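Local atomic coordinates of putative nisin-resistance protein (Streptococcus agalactiae 515, PDB entry 4Y68), a protein that probably acts as an S41-family peptidase that recognises the lantibiotic nisin and confers resistance to it. Residues E74-V79 and L262-R267. Sequence-based numbering, arbitrary orientation.
Sequences ESRNIV and LYDGAR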
ATOM      1  N   GLU A  74     -15.521  -8.069  21.134  1.00 29.45           N
ATOM      2  CA  GLU A  74     -14.801  -8.963  22.031  1.00 27.95           C
ATOM      3  C   GLU A  74     -14.108 -10.039  21.217  1.00 26.63           C
ATOM      4  O   GLU A  74     -12.942 -10.361  21.452  1.00 28.28           O
ATOM      5  CB  GLU A  74     -15.757  -9.592  23.071  1.00 27.69           C
ATOM      6  CG  GLU A  74     -15.028 -10.242  24.242  1.00 33.11           C
ATOM      7  CD  GLU A  74     -15.902 -11.157  25.134  1.00 38.72           C
ATOM      8  OE1 GLU A  74     -17.139 -10.996  25.209  1.00 34.77           O
ATOM      9  OE2 GLU A  74     -15.319 -12.047  25.786  1.00 42.48           O
ATOM     10  N   SER A  75     -14.824 -10.589  20.241  1.00 26.20           N
ATOM     11  CA  SER A  75     -14.222 -11.572  19.352  1.00 22.34           C
ATOM     12  C   SER A  75     -12.998 -11.044  18.615  1.00 23.94           C
ATOM     13  O   SER A  75     -12.025 -11.781  18.459  1.00 24.23           O
ATOM     14  CB  SER A  75     -15.240 -12.069  18.339  1.00 23.58           C
ATOM     15  OG  SER A  75     -16.153 -12.945  18.942  1.00 20.47           O
ATOM     16  N   ARG A  76     -13.031  -9.781  18.177  1.00 22.88           N
ATOM     17  CA  ARG A  76     -11.878  -9.204  17.487  1.00 24.14           C
ATOM     18  C   ARG A  76     -10.712  -9.111  18.460  1.00 23.91           C
ATOM     19  O   ARG A  76      -9.571  -9.378  18.086  1.00 25.51           O
ATOM     20  CB  ARG A  76     -12.187  -7.812  16.881  1.00 24.42           C
ATOM     21  CG  ARG A  76     -13.201  -7.816  15.701  1.00 24.91           C
ATOM     22  CD  ARG A  76     -13.282  -6.464  14.940  1.00 22.60           C
ATOM     23  NE  ARG A  76     -13.975  -5.414  15.700  1.00 28.11           N
ATOM     24  CZ  ARG A  76     -15.301  -5.282  15.776  1.00 28.30           C
ATOM     25  NH1 ARG A  76     -16.098  -6.128  15.128  1.00 24.85           N
ATOM     26  NH2 ARG A  76     -15.837  -4.294  16.489  1.00 29.15           N
ATOM     27  N   ASN A  77     -10.992  -8.742  19.713  1.00 25.39           N
ATOM     28  CA  ASN A  77      -9.933  -8.707  20.730  1.00 30.20           C
ATOM     29  C   ASN A  77      -9.339 -10.094  20.951  1.00 22.46           C
ATOM     30  O   ASN A  77      -8.138 -10.245  21.069  1.00 25.93           O
ATOM     31  CB  ASN A  77     -10.446  -8.171  22.075  1.00 30.57           C
ATOM     32  CG  ASN A  77     -11.030  -6.769  21.975  1.00 40.10           C
ATOM     33  OD1 ASN A  77     -10.828  -6.055  20.985  1.00 45.73           O
ATOM     34  ND2 ASN A  77     -11.765  -6.366  23.013  1.00 43.57           N
ATOM     35  N   ILE A  78     -10.201 -11.100  21.010  1.00 21.77           N
ATOM     36  CA  ILE A  78      -9.755 -12.476  21.217  1.00 22.00           C
ATOM     37  C   ILE A  78      -8.894 -13.031  20.064  1.00 25.31           C
ATOM     38  O   ILE A  78      -7.946 -13.766  20.317  1.00 24.17           O
ATOM     39  CB  ILE A  78     -10.968 -13.407  21.459  1.00 24.45           C
ATOM     40  CG1 ILE A  78     -11.507 -13.198  22.877  1.00 27.78           C
ATOM     41  CG2 ILE A  78     -10.579 -14.864  21.276  1.00 24.09           C
ATOM     42  CD1 ILE A  78     -12.920 -13.703  23.083  1.00 30.40           C
ATOM     43  N   VAL A  79      -9.187 -12.690  18.808  1.00 22.24           N
ATOM     44  CA  VAL A  79      -8.392 -13.273  17.703  1.00 23.87           C
ATOM     45  C   VAL A  79      -7.173 -12.436  17.291  1.00 23.19           C
ATOM     46  O   VAL A  79      -6.460 -12.779  16.349  1.00 24.86           O
ATOM     47  CB  VAL A  79      -9.266 -13.503  16.452  1.00 24.95           C
ATOM     48  CG1 VAL A  79     -10.464 -14.410  16.790  1.00 23.85           C
ATOM     49  CG2 VAL A  79      -9.737 -12.173  15.877  1.00 17.50           C
ATOM     50  N   LEU A 262     -15.918  -7.924   6.887  1.00 26.20           N
ATOM     51  CA  LEU A 262     -16.597  -8.814   7.823  1.00 28.04           C
ATOM     52  C   LEU A 262     -18.068  -8.428   7.981  1.00 29.87           C
ATOM     53  O   LEU A 262     -18.504  -7.383   7.495  1.00 24.66           O
ATOM     54  CB  LEU A 262     -15.874  -8.789   9.166  1.00 24.40           C
ATOM     55  CG  LEU A 262     -14.393  -9.130   9.014  1.00 25.77           C
ATOM     56  CD1 LEU A 262     -13.667  -8.978  10.337  1.00 24.31           C
ATOM     57  CD2 LEU A 262     -14.251 -10.552   8.461  1.00 18.53           C
ATOM     58  N   TYR A 263     -18.820  -9.259   8.697  1.00 31.07           N
ATOM     59  CA  TYR A 263     -20.265  -9.108   8.733  1.00 28.23           C
ATOM     60  C   TYR A 263     -20.768  -7.711   9.146  1.00 32.12           C
ATOM     61  O   TYR A 263     -21.743  -7.226   8.592  1.00 29.36           O
ATOM     62  CB  TYR A 263     -20.865 -10.160   9.648  1.00 27.21           C
ATOM     63  CG  TYR A 263     -22.342 -10.384   9.406  1.00 27.74           C
ATOM     64  CD1 TYR A 263     -23.292  -9.611  10.067  1.00 27.40           C
ATOM     65  CD2 TYR A 263     -22.786 -11.356   8.516  1.00 23.43           C
ATOM     66  CE1 TYR A 263     -24.648  -9.807   9.870  1.00 28.58           C
ATOM     67  CE2 TYR A 263     -24.150 -11.562   8.310  1.00 28.81           C
ATOM     68  CZ  TYR A 263     -25.075 -10.774   8.992  1.00 26.85           C
ATOM     69  OH  TYR A 263     -26.430 -10.935   8.804  1.00 31.14           O
ATOM     70  N   ASP A 264     -20.096  -7.050  10.083  1.00 28.53           N
ATOM     71  CA  ASP A 264     -20.611  -5.787  10.607  1.00 26.85           C
ATOM     72  C   ASP A 264     -19.874  -4.562  10.068  1.00 30.93           C
ATOM     73  O   ASP A 264     -19.951  -3.484  10.669  1.00 29.82           O
ATOM     74  CB  ASP A 264     -20.532  -5.791  12.137  1.00 28.50           C
ATOM     75  CG  ASP A 264     -19.109  -5.962  12.633  1.00 32.52           C
ATOM     76  OD1 ASP A 264     -18.284  -6.534  11.877  1.00 26.41           O
ATOM     77  OD2 ASP A 264     -18.807  -5.516  13.762  1.00 32.13           O
ATOM     78  N   GLY A 265     -19.151  -4.723   8.957  1.00 27.36           N
ATOM     79  CA  GLY A 265     -18.406  -3.613   8.388  1.00 28.23           C
ATOM     80  C   GLY A 265     -16.972  -3.480   8.898  1.00 32.26           C
ATOM     81  O   GLY A 265     -16.214  -2.597   8.477  1.00 33.65           O
ATOM     82  N   ALA A 266     -16.580  -4.358   9.807  1.00 29.56           N
ATOM     83  CA  ALA A 266     -15.180  -4.399  10.190  1.00 30.92           C
ATOM     84  C   ALA A 266     -14.382  -5.015   9.034  1.00 22.46           C
ATOM     85  O   ALA A 266     -14.942  -5.738   8.217  1.00 23.46           O
ATOM     86  CB  ALA A 266     -15.000  -5.179  11.475  1.00 24.49           C
ATOM     87  N   ARG A 267     -13.093  -4.706   8.966  1.00 23.42           N
ATOM     88  CA  ARG A 267     -12.205  -5.251   7.932  1.00 25.56           C
ATOM     89  C   ARG A 267     -11.049  -6.067   8.490  1.00 23.52           C
ATOM     90  O   ARG A 267     -10.338  -5.611   9.382  1.00 27.23           O
ATOM     91  CB  ARG A 267     -11.600  -4.129   7.090  1.00 23.87           C
ATOM     92  CG  ARG A 267     -12.566  -3.252   6.394  1.00 28.43           C
ATOM     93  CD  ARG A 267     -11.804  -2.409   5.369  1.00 38.77           C
ATOM     94  NE  ARG A 267     -12.691  -1.543   4.599  1.00 35.22           N
ATOM     95  CZ  ARG A 267     -12.274  -0.495   3.892  1.00 39.19           C
ATOM     96  NH1 ARG A 267     -10.976  -0.190   3.859  1.00 26.81           N
ATOM     97  NH2 ARG A 267     -13.157   0.247   3.219  1.00 38.91           N
TER
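Arg76 and Asp264 form a salt bridge that ties the N-terminal helical part of the chain, through helix 72-87, to the hairpin loop between strands 256-261 and 267-276. Only 113 Å² is buried between the two segments, and the nearest CA atoms, those of Arg76 and Ala266, are 9.3 Å apart; a long side chain therefore spans the gap. Arg76 leaves the helix with CG anti to its carbonyl carbon and bends at chi3, which carries the guanidinium to the loop. Arg76 NH1 donates to the syn lone pair of Asp264 OD2 at 3.1 Å. The bond is far from straight, with 137° at the hydrogen; the acceptor is tilted 27° out of the guanidinium plane, and the guanidinium and carboxylate planes are 31° apart, so the pair is single and oblique rather than a two-pronged, coplanar one. Alongside the polar pair, Ala266 CB lies 4.1 Å from Arg76 CD and also approaches NH1.

Asp264 sits in a type I turn from Leu262 to Gly265, closed by Gly265 N to Leu262 O at 3.1 Å, which presents its side chain to the helix. Just past the turn, Ala266 N gives Asp264 OD1 a weak bond, at 3.5 Å. Tyr35 of helix 32-46 completes the polar cluster: its hydroxyl is hydrogen-bonded to both Arg76 NH1 and Asp264 OD1, and Leu262 and Ala266 touch the same residue. Each carboxylate oxygen thus has a partner, and the shared tyrosine couples acid and base. The neighbouring positive charge would be expected to stabilise the ionised form of Asp264. With one salt bridge and one methyl contact making up so small an interface, the helix-loop link is probably electrostatic more than hydrophobic.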